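Alkaline serine protease (Pseudoalteromonas sp., PDB 1Y9Z) hydrolyses peptide bonds in proteins as a subtilisin-like serine protease of a cold-adapted Antarctic bacterium. Local coordinates at residues 59-64 with 209-213; 316-320 with 363-367. All coordinates share one frame. Residues are numbered along the deposited sequence.

Both interactions lie where the subtilisin-like alpha/beta domain meets the inserted beta-barrel domain. Their centres are about 18 Å apart. In interaction 1, segment 59-64 runs directly into H65, and 209-213 leads into strand 214-221, probably part of the inserted barrel. In interaction 2, loop 316-320, probably of the same barrel, meets 363-367, where the chain seems back in the alpha/beta domain. Segment 363-367 touches interaction 1: A64 CB and V209 CG1 each lie 3.7 Å from Y365 OH, and V209 CG1 is 3.9 Å from E363 CB. H65 and S369 line the pocket of bound phenylmethanesulfonic acid. The side chains of N63 and N366 are each about 9 Å from this ligand.

Interaction 1: 59-64 with 209-213; sequences PGNNNA and VTVGE
Neither segment is helix or strand. T210 to E213 forms a type II beta turn, with V211 at phi/psi -45/126, G212 at 84/-7, and a 3.0 Å hydrogen bond from E213 N to T210 O. Glycine is usual at the third, positive-phi position of such a turn. In 59-64, G60 (97/-160) and N62 (51/48) have positive phi. The nearest CA pairs are A64-T210 at 5.2 Å and N62-E213 at 7.3 Å.

E213 is extended beyond CB (chi1 m, chi2 t). Its OE1 accepts a hydrogen bond from N62 N at 2.8 Å. Water 1 sits between the segments. It donates to G60 O and E213 OE2, both at 2.8 Å, and accepts from N63 N at 2.9 Å and T210 OG1 at 2.7 Å. P59 CG packs 3.3 Å from T210 OG1, and A64 CB lies 4.0 Å from V209 CB. N63 ND2 donates to P59 O at 2.9 Å and also bonds F99 O. N62 ND2 bonds E101.

The contact joins a loop ending at helix 65-74 to the turn between strands 205-208 and 214-221. D34 and D361 bind V211 N and G212 N, while A64 and V209 pack on strand 362-365.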
ATOM      1  N   PRO A  59     -17.054   8.343  -2.414  1.00 11.89           N
ATOM      2  CA  PRO A  59     -15.820   9.113  -2.598  1.00 12.13           C
ATOM      3  C   PRO A  59     -15.865  10.157  -3.707  1.00 11.92           C
ATOM      4  O   PRO A  59     -15.221  11.203  -3.611  1.00 12.42           O
ATOM      5  CB  PRO A  59     -14.776   8.031  -2.872  1.00 13.73           C
ATOM      6  CG  PRO A  59     -15.579   6.935  -3.512  1.00 18.58           C
ATOM      7  CD  PRO A  59     -16.821   6.909  -2.657  1.00 13.15           C
ATOM      8  N   GLY A  60     -16.634   9.876  -4.752  1.00 11.83           N
ATOM      9  CA  GLY A  60     -16.701  10.793  -5.872  1.00 11.60           C
ATOM     10  C   GLY A  60     -15.732  10.291  -6.926  1.00 12.91           C
ATOM     11  O   GLY A  60     -15.345   9.122  -6.908  1.00 13.50           O
ATOM     12  N   ASN A  61     -15.324  11.166  -7.837  1.00 11.88           N
ATOM     13  CA  ASN A  61     -14.404  10.776  -8.899  1.00 11.68           C
ATOM     14  C   ASN A  61     -12.949  11.078  -8.563  1.00 12.28           C
ATOM     15  O   ASN A  61     -12.637  12.131  -8.009  1.00 12.80           O
ATOM     16  CB  ASN A  61     -14.771  11.490 -10.203  1.00 13.26           C
ATOM     17  CG  ASN A  61     -16.221  11.299 -10.588  1.00 13.80           C
ATOM     18  OD1 ASN A  61     -16.713  10.174 -10.668  1.00 15.59           O
ATOM     19  ND2 ASN A  61     -16.917  12.405 -10.837  1.00 13.72           N
ATOM     20  N   ASN A  62     -12.067  10.140  -8.897  1.00 11.07           N
ATOM     21  CA  ASN A  62     -10.634  10.300  -8.670  1.00 11.67           C
ATOM     22  C   ASN A  62     -10.331  10.723  -7.238  1.00 12.30           C
ATOM     23  O   ASN A  62      -9.552  11.647  -6.996  1.00 13.64           O
ATOM     24  CB  ASN A  62     -10.089  11.334  -9.656  1.00 14.03           C
ATOM     25  CG  ASN A  62     -10.606  11.109 -11.066  1.00 15.68           C
ATOM     26  OD1 ASN A  62     -10.365  10.063 -11.667  1.00 16.42           O
ATOM     27  ND2 ASN A  62     -11.335  12.087 -11.595  1.00 17.82           N
ATOM     28  N   ASN A  63     -10.948  10.025  -6.292  1.00 11.21           N
ATOM     29  CA  ASN A  63     -10.780  10.308  -4.872  1.00  9.79           C
ATOM     30  C   ASN A  63     -10.845   8.960  -4.157  1.00  9.37           C
ATOM     31  O   ASN A  63     -11.505   8.820  -3.132  1.00 10.25           O
ATOM     32  CB  ASN A  63     -11.919  11.229  -4.415  1.00 10.23           C
ATOM     33  CG  ASN A  63     -11.691  11.813  -3.038  1.00  9.40           C
ATOM     34  OD1 ASN A  63     -10.567  12.146  -2.672  1.00 10.38           O
ATOM     35  ND2 ASN A  63     -12.769  11.967  -2.278  1.00 11.11           N
ATOM     36  N   ALA A  64     -10.128   7.985  -4.710  1.00  9.92           N
ATOM     37  CA  ALA A  64     -10.121   6.610  -4.208  1.00  9.15           C
ATOM     38  C   ALA A  64      -9.158   6.252  -3.082  1.00 10.35           C
ATOM     39  O   ALA A  64      -9.150   5.110  -2.617  1.00  9.13           O
ATOM     40  CB  ALA A  64      -9.885   5.662  -5.379  1.00  9.49           C
ATOM     41  N   VAL A 209     -10.272  -0.003  -4.950  1.00  9.19           N
ATOM     42  CA  VAL A 209     -10.344   1.406  -5.319  1.00  9.06           C
ATOM     43  C   VAL A 209     -11.763   1.644  -5.814  1.00  8.81           C
ATOM     44  O   VAL A 209     -12.492   0.692  -6.097  1.00  9.48           O
ATOM     45  CB  VAL A 209      -9.342   1.805  -6.434  1.00  8.77           C
ATOM     46  CG1 VAL A 209      -7.911   1.650  -5.932  1.00 10.38           C
ATOM     47  CG2 VAL A 209      -9.585   0.983  -7.687  1.00  9.98           C
ATOM     48  N   THR A 210     -12.165   2.907  -5.892  1.00  9.27           N
ATOM     49  CA  THR A 210     -13.498   3.250  -6.368  1.00  9.67           C
ATOM     50  C   THR A 210     -13.766   2.474  -7.654  1.00  9.85           C
ATOM     51  O   THR A 210     -12.928   2.445  -8.558  1.00  9.71           O
ATOM     52  CB  THR A 210     -13.595   4.755  -6.629  1.00  9.79           C
ATOM     53  OG1 THR A 210     -13.274   5.454  -5.420  1.00 10.11           O
ATOM     54  CG2 THR A 210     -15.000   5.139  -7.079  1.00 11.97           C
ATOM     55  N   VAL A 211     -14.934   1.841  -7.723  1.00  9.53           N
ATOM     56  CA  VAL A 211     -15.303   1.026  -8.872  1.00 10.52           C
ATOM     57  C   VAL A 211     -14.996   1.665 -10.222  1.00 10.19           C
ATOM     58  O   VAL A 211     -15.405   2.793 -10.503  1.00 11.07           O
ATOM     59  CB  VAL A 211     -16.802   0.646  -8.813  1.00 10.40           C
ATOM     60  CG1 VAL A 211     -17.216  -0.084 -10.087  1.00 11.52           C
ATOM     61  CG2 VAL A 211     -17.057  -0.244  -7.599  1.00 10.53           C
ATOM     62  N   GLY A 212     -14.254   0.923 -11.041  1.00 10.49           N
ATOM     63  CA  GLY A 212     -13.898   1.380 -12.372  1.00 11.57           C
ATOM     64  C   GLY A 212     -12.685   2.282 -12.510  1.00 11.66           C
ATOM     65  O   GLY A 212     -12.268   2.571 -13.630  1.00 12.83           O
ATOM     66  N   GLU A 213     -12.103   2.720 -11.397  1.00 11.32           N
ATOM     67  CA  GLU A 213     -10.953   3.618 -11.468  1.00 11.63           C
ATOM     68  C   GLU A 213      -9.603   2.927 -11.339  1.00 11.24           C
ATOM     69  O   GLU A 213      -8.559   3.575 -11.430  1.00 13.50           O
ATOM     70  CB  GLU A 213     -11.076   4.703 -10.393  1.00 11.51           C
ATOM     71  CG  GLU A 213     -12.302   5.585 -10.570  1.00 10.60           C
ATOM     72  CD  GLU A 213     -12.320   6.786  -9.642  1.00 12.24           C
ATOM     73  OE1 GLU A 213     -13.140   7.694  -9.884  1.00 13.32           O
ATOM     74  OE2 GLU A 213     -11.528   6.822  -8.673  1.00 11.57           O
TER
HETATM   75  O   HOH W   1     -12.893   7.935  -6.500  1.00 11.20           O
HETATM   76  O   HOH W   2     -15.782   7.603 -10.442  1.00 23.66           O
HETATM   77  O   HOH W   3     -12.668   8.579 -12.738  1.00 18.26           O

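Interaction 2: 316-320 with 363-367; sequences GLQNP and EYYNG
L317, with chi1 t and chi2 p, points toward strand 363-365. Its CD2 lies 4.0 Å from Y364 CE2 in an oblique apolar contact. Y364 also points across, with chi1 m and chi2 89°. V232 touches the side chains of L317, N319 and Y364.

N319 is the polar residue of 316-320 that faces 363-367. Its chi1 is t, and its backbone is at phi/psi -128/67. The side chain reaches toward Y364 and N366, with N319 OD1 3.7 Å from Y364 O. Water 4 connects these two atoms, donating to N319 OD1 at 2.9 Å and to Y364 O at 2.7 Å. N366, chi1 m, has its CA-to-CB bond directed toward 316-320; the CA atoms of N319 and N366, 7.2 Å apart, are the closest pair across the segments. Q318 points away. Its NE2 folds back to G316 O at 3.0 Å and also bonds D181. Y365 likewise points away, and its ring stacks on H68.

Segment 316-320 is loop. Residues 363-365 end strand 362-365, which pairs antiparallel with 205-208. G367 follows at 149/155, a conformation suited to glycine, and is the N-cap of helix 368-385. G367 opens the Gly-Thr-Ser-Met-Ala motif of subtilases, whose serine, here S369, is the nucleophile in that family.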
ATOM      1  N   GLY A 316      12.537  -6.896  -4.235  1.00 14.16           N
ATOM      2  CA  GLY A 316      11.113  -6.885  -3.945  1.00 13.92           C
ATOM      3  C   GLY A 316      10.279  -6.388  -5.110  1.00 12.78           C
ATOM      4  O   GLY A 316      10.814  -5.927  -6.118  1.00 13.70           O
ATOM      5  N   LEU A 317       8.961  -6.476  -4.974  1.00 13.40           N
ATOM      6  CA  LEU A 317       8.070  -6.021  -6.031  1.00 12.12           C
ATOM      7  C   LEU A 317       8.068  -4.496  -6.103  1.00 11.61           C
ATOM      8  O   LEU A 317       7.774  -3.814  -5.116  1.00 11.33           O
ATOM      9  CB  LEU A 317       6.648  -6.531  -5.784  1.00 11.66           C
ATOM     10  CG  LEU A 317       5.604  -6.176  -6.847  1.00 10.77           C
ATOM     11  CD1 LEU A 317       5.985  -6.802  -8.182  1.00 11.21           C
ATOM     12  CD2 LEU A 317       4.242  -6.677  -6.398  1.00 11.41           C
ATOM     13  N   GLN A 318       8.405  -3.963  -7.271  1.00 11.33           N
ATOM     14  CA  GLN A 318       8.445  -2.517  -7.455  1.00 11.66           C
ATOM     15  C   GLN A 318       7.333  -2.015  -8.375  1.00 12.18           C
ATOM     16  O   GLN A 318       6.940  -2.694  -9.325  1.00 12.66           O
ATOM     17  CB  GLN A 318       9.802  -2.095  -8.030  1.00 11.79           C
ATOM     18  CG  GLN A 318      11.017  -2.643  -7.282  1.00 12.24           C
ATOM     19  CD  GLN A 318      11.049  -2.243  -5.816  1.00 11.72           C
ATOM     20  OE1 GLN A 318      10.830  -1.081  -5.472  1.00 12.54           O
ATOM     21  NE2 GLN A 318      11.338  -3.206  -4.946  1.00 12.72           N
ATOM     22  N   ASN A 319       6.833  -0.821  -8.072  1.00 11.62           N
ATOM     23  CA  ASN A 319       5.781  -0.164  -8.848  1.00 11.34           C
ATOM     24  C   ASN A 319       6.338   1.231  -9.134  1.00 12.02           C
ATOM     25  O   ASN A 319       5.819   2.233  -8.648  1.00 12.19           O
ATOM     26  CB  ASN A 319       4.501  -0.062  -8.008  1.00  9.89           C
ATOM     27  CG  ASN A 319       3.408   0.753  -8.685  1.00 10.59           C
ATOM     28  OD1 ASN A 319       2.532   1.309  -8.014  1.00 13.39           O
ATOM     29  ND2 ASN A 319       3.444   0.820 -10.007  1.00  9.86           N
ATOM     30  N   PRO A 320       7.407   1.308  -9.941  1.00 12.17           N
ATOM     31  CA  PRO A 320       8.040   2.585 -10.276  1.00 13.24           C
ATOM     32  C   PRO A 320       7.366   3.400 -11.363  1.00 14.11           C
ATOM     33  O   PRO A 320       6.512   2.904 -12.097  1.00 13.98           O
ATOM     34  CB  PRO A 320       9.435   2.158 -10.694  1.00 12.81           C
ATOM     35  CG  PRO A 320       9.144   0.914 -11.478  1.00 14.10           C
ATOM     36  CD  PRO A 320       8.099   0.193 -10.617  1.00 12.83           C
ATOM     37  N   GLU A 363      -6.253  -1.771  -7.533  1.00  9.88           N
ATOM     38  CA  GLU A 363      -5.066  -1.152  -8.097  1.00  9.84           C
ATOM     39  C   GLU A 363      -3.899  -1.185  -7.129  1.00  9.03           C
ATOM     40  O   GLU A 363      -4.087  -1.247  -5.911  1.00  9.21           O
ATOM     41  CB  GLU A 363      -5.356   0.304  -8.488  1.00 10.06           C
ATOM     42  CG  GLU A 363      -4.266   0.929  -9.353  1.00 10.06           C
ATOM     43  CD  GLU A 363      -4.634   2.301  -9.889  1.00 12.11           C
ATOM     44  OE1 GLU A 363      -3.849   2.843 -10.694  1.00 16.00           O
ATOM     45  OE2 GLU A 363      -5.697   2.836  -9.511  1.00 13.74           O
ATOM     46  N   TYR A 364      -2.695  -1.157  -7.688  1.00  9.57           N
ATOM     47  CA  TYR A 364      -1.476  -1.129  -6.896  1.00  9.69           C
ATOM     48  C   TYR A 364      -1.130   0.326  -6.591  1.00  8.75           C
ATOM     49  O   TYR A 364      -1.115   1.167  -7.494  1.00  9.88           O
ATOM     50  CB  TYR A 364      -0.308  -1.755  -7.663  1.00  9.40           C
ATOM     51  CG  TYR A 364      -0.267  -3.262  -7.624  1.00 10.61           C
ATOM     52  CD1 TYR A 364      -0.941  -4.032  -8.576  1.00 11.11           C
ATOM     53  CD2 TYR A 364       0.434  -3.924  -6.620  1.00 11.27           C
ATOM     54  CE1 TYR A 364      -0.914  -5.426  -8.524  1.00 11.65           C
ATOM     55  CE2 TYR A 364       0.466  -5.307  -6.557  1.00 11.09           C
ATOM     56  CZ  TYR A 364      -0.208  -6.055  -7.508  1.00 11.47           C
ATOM     57  OH  TYR A 364      -0.172  -7.428  -7.418  1.00 11.09           O
ATOM     58  N   TYR A 365      -0.872   0.609  -5.317  1.00  9.43           N
ATOM     59  CA  TYR A 365      -0.484   1.942  -4.852  1.00  9.14           C
ATOM     60  C   TYR A 365       0.812   1.822  -4.057  1.00  8.87           C
ATOM     61  O   TYR A 365       1.122   0.758  -3.522  1.00  9.83           O
ATOM     62  CB  TYR A 365      -1.512   2.535  -3.883  1.00  9.46           C
ATOM     63  CG  TYR A 365      -2.747   3.197  -4.452  1.00  9.57           C
ATOM     64  CD1 TYR A 365      -3.517   4.029  -3.640  1.00  9.80           C
ATOM     65  CD2 TYR A 365      -3.177   2.975  -5.762  1.00  9.54           C
ATOM     66  CE1 TYR A 365      -4.680   4.622  -4.103  1.00 11.22           C
ATOM     67  CE2 TYR A 365      -4.354   3.573  -6.242  1.00  9.90           C
ATOM     68  CZ  TYR A 365      -5.097   4.392  -5.399  1.00 10.61           C
ATOM     69  OH  TYR A 365      -6.264   4.977  -5.826  1.00 12.17           O
ATOM     70  N   ASN A 366       1.542   2.932  -3.964  1.00  9.73           N
ATOM     71  CA  ASN A 366       2.780   3.007  -3.182  1.00 10.13           C
ATOM     72  C   ASN A 366       2.582   4.120  -2.162  1.00 10.46           C
ATOM     73  O   ASN A 366       1.925   5.119  -2.456  1.00 11.04           O
ATOM     74  CB  ASN A 366       3.978   3.446  -4.030  1.00 10.31           C
ATOM     75  CG  ASN A 366       4.250   2.548  -5.206  1.00 10.47           C
ATOM     76  OD1 ASN A 366       4.851   2.986  -6.188  1.00 12.95           O
ATOM     77  ND2 ASN A 366       3.839   1.293  -5.120  1.00  8.77           N
ATOM     78  N   GLY A 367       3.166   3.970  -0.977  1.00  9.96           N
ATOM     79  CA  GLY A 367       3.059   5.037  -0.001  1.00 10.13           C
ATOM     80  C   GLY A 367       3.046   4.648   1.457  1.00  9.28           C
ATOM     81  O   GLY A 367       2.695   3.523   1.812  1.00  9.63           O
TER
HETATM   82  O   HOH W   4       0.308   3.134  -8.606  1.00 18.88           O